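Local coordinates for probable transcriptional regulatory protein aq_1575 (Aquifex aeolicus, PDB 1LFP) that is probably a DNA-binding regulator of transcription of the TACO1 family, at residues 141-144 / 145-148; 111-114 / 115-119; 40-43 / 44-47. One frame throughout, in Å; residues are numbered along the deposited sequence.

Contact 1 (141-144 / 145-148)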
loop_
_atom_site.group_PDB
_atom_site.type_symbol
_atom_site.label_atom_id
_atom_site.label_comp_id
_atom_site.label_asym_id
_atom_site.label_seq_id
_atom_site.Cartn_x
_atom_site.Cartn_y
_atom_site.Cartn_z
ATOM N N GLU A 141 1.488 -4.952 -8.460
ATOM C CA GLU A 141 1.256 -3.890 -9.431
ATOM C C GLU A 141 2.179 -4.124 -10.610
ATOM O O GLU A 141 3.329 -4.477 -10.419
ATOM C CB GLU A 141 1.547 -2.503 -8.828
ATOM C CG GLU A 141 0.289 -1.805 -8.309
ATOM C CD GLU A 141 0.564 -0.514 -7.551
ATOM O OE1 GLU A 141 1.488 0.244 -7.952
ATOM O OE2 GLU A 141 -0.163 -0.258 -6.553
ATOM N N VAL A 142 1.651 -3.942 -11.814
ATOM C CA VAL A 142 2.436 -4.121 -13.046
ATOM C C VAL A 142 2.146 -2.939 -13.949
ATOM O O VAL A 142 0.993 -2.574 -14.194
ATOM C CB VAL A 142 2.075 -5.462 -13.763
ATOM C CG1 VAL A 142 0.612 -5.636 -13.802
ATOM C CG2 VAL A 142 2.638 -5.502 -15.187
ATOM N N PRO A 143 3.199 -2.311 -14.457
ATOM C CA PRO A 143 3.076 -1.149 -15.342
ATOM C C PRO A 143 2.298 -1.377 -16.646
ATOM O O PRO A 143 2.654 -2.212 -17.474
ATOM C CB PRO A 143 4.536 -0.725 -15.559
ATOM C CG PRO A 143 5.354 -1.941 -15.227
ATOM C CD PRO A 143 4.596 -2.559 -14.076
ATOM N N ALA A 144 1.224 -0.619 -16.840
ATOM C CA ALA A 144 0.415 -0.782 -18.034
ATOM C C ALA A 144 1.258 -0.522 -19.279
ATOM O O ALA A 144 1.284 -1.336 -20.215
ATOM C CB ALA A 144 -0.787 0.165 -17.991
ATOM N N LYS A 145 1.950 0.610 -19.253
ATOM C CA LYS A 145 2.815 1.064 -20.331
ATOM C C LYS A 145 3.684 -0.027 -20.916
ATOM O O LYS A 145 3.903 -0.077 -22.122
ATOM C CB LYS A 145 3.739 2.166 -19.819
ATOM C CG LYS A 145 3.063 3.481 -19.513
ATOM C CD LYS A 145 4.024 4.395 -18.775
ATOM C CE LYS A 145 3.559 5.851 -18.792
ATOM N NZ LYS A 145 3.885 6.514 -20.089
ATOM N N GLU A 146 4.173 -0.904 -20.050
ATOM C CA GLU A 146 5.073 -1.953 -20.476
ATOM C C GLU A 146 4.451 -3.291 -20.875
ATOM O O GLU A 146 5.152 -4.176 -21.371
ATOM C CB GLU A 146 6.129 -2.172 -19.387
ATOM C CG GLU A 146 7.115 -1.000 -19.197
ATOM C CD GLU A 146 8.025 -0.757 -20.409
ATOM O OE1 GLU A 146 8.261 -1.707 -21.188
ATOM O OE2 GLU A 146 8.527 0.379 -20.577
ATOM N N VAL A 147 3.151 -3.457 -20.686
ATOM C CA VAL A 147 2.521 -4.715 -21.075
ATOM C C VAL A 147 1.289 -4.468 -21.928
ATOM O O VAL A 147 1.267 -3.556 -22.751
ATOM C CB VAL A 147 2.109 -5.551 -19.851
ATOM C CG1 VAL A 147 3.329 -5.845 -18.977
ATOM C CG2 VAL A 147 1.039 -4.819 -19.061
ATOM N N SER A 148 0.261 -5.279 -21.723
ATOM C CA SER A 148 -0.965 -5.160 -22.490
ATOM C C SER A 148 -2.112 -5.654 -21.633
ATOM O O SER A 148 -1.903 -6.430 -20.700
ATOM C CB SER A 148 -0.845 -6.009 -23.747
ATOM O OG SER A 148 0.524 -6.279 -24.004
#
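Val142 and Val147 make the snug part of this turn. CG2 of Val142 stands 3.9 Å from CG1 of Val147, and the two branches slant across each other rather than lying alongside. With Val142 CG1 set between the backbone N and the carbonyl carbon (chi1 45°), CG2 falls anti to the N and meets Val147. Val147 also lays its other methyl, CG2, 3.5 Å from Pro143 O, while His171 of strand 170-175 touches both valines and Pro193 backs Val147. Beneath the side chains the chain folds into two overlapping beta turns as strand 134-143 runs out towards helix 149-159. In the first, Glu146 N donates to Pro143 O over 3.3 Å, with the donor well above the carbonyl plane. In the second, Val147 N reaches Ala144 O at 2.9 Å, a straighter bond with an N-H...O angle of 157°; the same N-H makes a weak bond to Pro143 O as well. The proline ring packs more loosely, its CG being 4.2 Å from Glu146 CB. On the solvent side the charged residues leave the turn: Lys145 starts beside Ala144 and then runs outward, bent only at its last torsion, and Glu146 bends at chi2 (-66°) and also heads away. Ser148, immediately before the helix, turns from the contact too, its OG hydrogen-bonded to Glu151 instead.

Contact 2 (111-114 / 115-119)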
loop_
_atom_site.group_PDB
_atom_site.type_symbol
_atom_site.label_atom_id
_atom_site.label_comp_id
_atom_site.label_asym_id
_atom_site.label_seq_id
_atom_site.Cartn_x
_atom_site.Cartn_y
_atom_site.Cartn_z
ATOM N N SER A 111 -2.897 9.976 17.247
ATOM C CA SER A 111 -3.451 11.310 17.305
ATOM C C SER A 111 -3.409 11.991 15.925
ATOM O O SER A 111 -4.351 12.654 15.520
ATOM C CB SER A 111 -2.711 12.118 18.363
ATOM O OG SER A 111 -3.145 13.465 18.384
ATOM N N GLU A 112 -2.334 11.804 15.182
ATOM C CA GLU A 112 -2.270 12.425 13.860
ATOM C C GLU A 112 -3.397 11.868 12.992
ATOM O O GLU A 112 -4.072 12.601 12.247
ATOM C CB GLU A 112 -0.936 12.098 13.185
ATOM C CG GLU A 112 0.307 12.369 14.027
ATOM C CD GLU A 112 1.579 11.809 13.394
ATOM O OE1 GLU A 112 1.814 12.061 12.205
ATOM O OE2 GLU A 112 2.355 11.124 14.093
ATOM N N VAL A 113 -3.618 10.568 13.105
ATOM C CA VAL A 113 -4.632 9.913 12.276
ATOM C C VAL A 113 -6.023 10.320 12.707
ATOM O O VAL A 113 -6.874 10.647 11.861
ATOM C CB VAL A 113 -4.451 8.394 12.302
ATOM C CG1 VAL A 113 -5.650 7.722 11.668
ATOM C CG2 VAL A 113 -3.188 8.015 11.535
ATOM N N ARG A 114 -6.242 10.370 14.020
ATOM C CA ARG A 114 -7.517 10.787 14.549
ATOM C C ARG A 114 -7.799 12.193 14.051
ATOM O O ARG A 114 -8.882 12.438 13.585
ATOM C CB ARG A 114 -7.536 10.778 16.080
ATOM C CG ARG A 114 -8.947 10.984 16.669
ATOM C CD ARG A 114 -8.963 10.814 18.195
ATOM N NE ARG A 114 -8.476 9.496 18.617
ATOM C CZ ARG A 114 -9.192 8.370 18.586
ATOM N NH1 ARG A 114 -10.453 8.379 18.158
ATOM N NH2 ARG A 114 -8.639 7.225 18.978
ATOM N N HIS A 115 -6.801 13.096 14.115
ATOM C CA HIS A 115 -7.012 14.467 13.670
ATOM C C HIS A 115 -7.403 14.471 12.219
ATOM O O HIS A 115 -8.331 15.180 11.843
ATOM C CB HIS A 115 -5.755 15.350 13.836
ATOM C CG HIS A 115 -5.514 15.832 15.241
ATOM N ND1 HIS A 115 -5.167 14.986 16.270
ATOM C CD2 HIS A 115 -5.591 17.069 15.788
ATOM C CE1 HIS A 115 -5.040 15.678 17.391
ATOM N NE2 HIS A 115 -5.294 16.947 17.125
ATOM N N VAL A 116 -6.686 13.709 11.390
ATOM C CA VAL A 116 -7.032 13.692 9.964
ATOM C C VAL A 116 -8.474 13.248 9.746
ATOM O O VAL A 116 -9.212 13.838 8.946
ATOM C CB VAL A 116 -6.124 12.733 9.162
ATOM C CG1 VAL A 116 -6.555 12.710 7.701
ATOM C CG2 VAL A 116 -4.654 13.161 9.312
ATOM N N PHE A 117 -8.873 12.174 10.409
ATOM C CA PHE A 117 -10.246 11.683 10.246
ATOM C C PHE A 117 -11.281 12.756 10.615
ATOM O O PHE A 117 -12.183 13.056 9.847
ATOM C CB PHE A 117 -10.456 10.445 11.111
ATOM C CG PHE A 117 -10.234 9.126 10.381
ATOM C CD1 PHE A 117 -11.265 8.543 9.647
ATOM C CD2 PHE A 117 -9.006 8.464 10.459
ATOM C CE1 PHE A 117 -11.102 7.308 8.987
ATOM C CE2 PHE A 117 -8.821 7.217 9.798
ATOM C CZ PHE A 117 -9.878 6.644 9.060
ATOM N N THR A 118 -11.138 13.324 11.803
ATOM C CA THR A 118 -12.044 14.362 12.281
ATOM C C THR A 118 -12.137 15.588 11.379
ATOM O O THR A 118 -13.236 16.027 11.030
ATOM C CB THR A 118 -11.647 14.808 13.677
ATOM O OG1 THR A 118 -11.724 13.682 14.559
ATOM C CG2 THR A 118 -12.587 15.913 14.176
ATOM N N LYS A 119 -10.991 16.116 10.980
ATOM C CA LYS A 119 -10.940 17.291 10.125
ATOM C C LYS A 119 -11.764 17.116 8.867
ATOM O O LYS A 119 -12.423 18.043 8.411
ATOM C CB LYS A 119 -9.494 17.596 9.767
ATOM C CG LYS A 119 -8.757 18.379 10.831
ATOM C CD LYS A 119 -8.936 17.804 12.238
ATOM C CE LYS A 119 -7.964 18.487 13.193
ATOM N NZ LYS A 119 -6.589 18.472 12.592
#
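His115 doubles back onto Ser111, one turn earlier in the helix, and grips its carbonyl oxygen twice. Its backbone N donates to Ser111 O at 2.9 Å, the ordinary helical bond, while ND1 comes in from the opposite face of that carbonyl at 2.6 Å. The second bond lies close to the imidazole plane, which helps fix the ring's rotation; CG beside the backbone N (chi1 -78°) is what swings the ring back along the helix. Ser111 OG sits near the ring as well, 3.1 Å from His115 CE1. Val116 follows, its N bonded to Glu112 O and its CG2 pressed close to the same oxygen (3.0 Å). At Phe117 the N donates to Val113 O, and the ring lies alongside Val113, pointing the same way, with CD2 3.6 Å from Val113 CG1 and Val113 O at the ring's edge. With an alanine here, Val113 CG1 would probably lose its aromatic neighbour and a gap would be likely to open beside it. Thr118 N closes on Arg114 O in an almost perfectly straight bond. Helix 106-119 thus turns Val113 and Val116 onto Leu225 of helix 212-226, while Val113 and Phe117 pack on Leu124 of strand 123-124.

Contact 3 (40-43 / 44-47)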
loop_
_atom_site.group_PDB
_atom_site.type_symbol
_atom_site.label_atom_id
_atom_site.label_comp_id
_atom_site.label_asym_id
_atom_site.label_seq_id
_atom_site.Cartn_x
_atom_site.Cartn_y
_atom_site.Cartn_z
ATOM N N GLY A 40 14.564 -11.046 10.110
ATOM C CA GLY A 40 16.016 -11.024 10.067
ATOM C C GLY A 40 16.629 -10.215 8.944
ATOM O O GLY A 40 16.005 -10.049 7.906
ATOM N N PRO A 41 17.865 -9.706 9.132
ATOM C CA PRO A 41 18.644 -8.896 8.187
ATOM C C PRO A 41 19.256 -9.692 7.025
ATOM O O PRO A 41 19.805 -9.120 6.086
ATOM C CB PRO A 41 19.706 -8.266 9.083
ATOM C CG PRO A 41 20.010 -9.403 10.002
ATOM C CD PRO A 41 18.622 -9.896 10.379
ATOM N N ASN A 42 19.156 -11.014 7.091
ATOM C CA ASN A 42 19.701 -11.847 6.033
ATOM C C ASN A 42 18.578 -12.149 5.048
ATOM O O ASN A 42 17.697 -12.944 5.332
ATOM C CB ASN A 42 20.261 -13.150 6.612
ATOM C CG ASN A 42 20.785 -14.073 5.534
ATOM O OD1 ASN A 42 21.299 -15.171 5.814
ATOM N ND2 ASN A 42 20.648 -13.642 4.286
ATOM N N PRO A 43 18.600 -11.498 3.880
ATOM C CA PRO A 43 17.564 -11.702 2.867
ATOM C C PRO A 43 17.335 -13.131 2.428
ATOM O O PRO A 43 16.259 -13.461 1.947
ATOM C CB PRO A 43 18.017 -10.795 1.720
ATOM C CG PRO A 43 19.494 -10.674 1.936
ATOM C CD PRO A 43 19.586 -10.511 3.417
ATOM N N GLU A 44 18.330 -13.990 2.598
ATOM C CA GLU A 44 18.158 -15.366 2.168
ATOM C C GLU A 44 17.041 -16.095 2.924
ATOM O O GLU A 44 16.405 -17.004 2.388
ATOM C CB GLU A 44 19.491 -16.095 2.294
ATOM C CG GLU A 44 20.587 -15.379 1.527
ATOM C CD GLU A 44 21.913 -16.106 1.579
ATOM O OE1 GLU A 44 22.875 -15.640 0.930
ATOM O OE2 GLU A 44 21.994 -17.145 2.267
ATOM N N PHE A 45 16.801 -15.688 4.163
ATOM C CA PHE A 45 15.754 -16.286 4.987
ATOM C C PHE A 45 14.661 -15.242 5.196
ATOM O O PHE A 45 13.952 -15.280 6.211
ATOM C CB PHE A 45 16.309 -16.674 6.364
ATOM C CG PHE A 45 17.659 -17.347 6.323
ATOM C CD1 PHE A 45 17.847 -18.527 5.612
ATOM C CD2 PHE A 45 18.737 -16.800 7.010
ATOM C CE1 PHE A 45 19.100 -19.151 5.583
ATOM C CE2 PHE A 45 19.982 -17.410 6.992
ATOM C CZ PHE A 45 20.167 -18.589 6.278
ATOM N N ASN A 46 14.522 -14.309 4.255
ATOM C CA ASN A 46 13.531 -13.239 4.408
ATOM C C ASN A 46 13.003 -12.735 3.070
ATOM O O ASN A 46 13.490 -11.746 2.540
ATOM C CB ASN A 46 14.180 -12.084 5.188
ATOM C CG ASN A 46 13.180 -11.038 5.648
ATOM O OD1 ASN A 46 13.467 -10.246 6.567
ATOM N ND2 ASN A 46 12.012 -11.013 5.011
ATOM N N PRO A 47 11.991 -13.411 2.504
ATOM C CA PRO A 47 11.427 -12.988 1.209
ATOM C C PRO A 47 10.899 -11.547 1.196
ATOM O O PRO A 47 11.010 -10.830 0.181
ATOM C CB PRO A 47 10.308 -14.017 0.963
ATOM C CG PRO A 47 10.780 -15.223 1.693
ATOM C CD PRO A 47 11.332 -14.636 2.988
#
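The amide of Asn42 comes obliquely to the ring of Phe45, the two planes 66° apart. Asn42 CG lies 3.7 Å from Phe45 CD2, and the side chains pass each other on the CD2-CE2 side of the ring. The amide also approaches Glu44: the atom modelled as ND2 is 2.9 Å from Glu44 N and 3.3 Å from Glu44 CG. The amide was probably built turned over, so its oxygen more likely faces Glu44 N, where it may accept a hydrogen bond in the manner of an Asx turn. Asn42 gets there with CG opposite its backbone N (chi1 178°).

The backbone below is firmer ground. Phe45 N donates to Asn42 O at 3.1 Å and Asn46 N to Pro43 O at 3.0 Å, two overlapping beta turns that lead the chain from helix 21-39 into helix 47-58. Pro43 O has a second donor in Arg50 NE, from the helix that follows. Asn46, at the N-cap position of that helix, folds its side chain back on the other end of the loop: its CB is 3.6 Å from Asn42 O, and the atom modelled as OD1 is 2.9 Å from Gly40 O. This amide too is probably reversed, which would bring its NH2 to the carbonyl. Gly40, just past the end of helix 21-39, has a positive phi of 87°, and its backbone shape leaves no room for a side chain next to the preceding carbonyl oxygen. The two backbone bonds are the certain part; if both amides are turned back, Asn42 would probably serve as acceptor and Asn46 as donor, joining side-chain amides to main-chain groups in the short link between the two helices.

Overall arrangement
Contact 2 is the partly buried one, while contacts 1 and 3 lie at the surface, with a single buried residue each among those touching. No two contacts hold the same elements: 111-119 stays within one helix packed on another helix and a strand, 141-148 joins a strand to a helix, and 40-47 joins two helices. The chemistry follows: regular helical bonds with an inward apolar side in contact 2, a valine pair over turns in contact 1, and asparagine amides over turns in contact 3. Contacts 1 and 2 lie on opposite sides of the chain's centre, their centres about 35 Å apart; contact 3, in the N-terminal family region, touches neither.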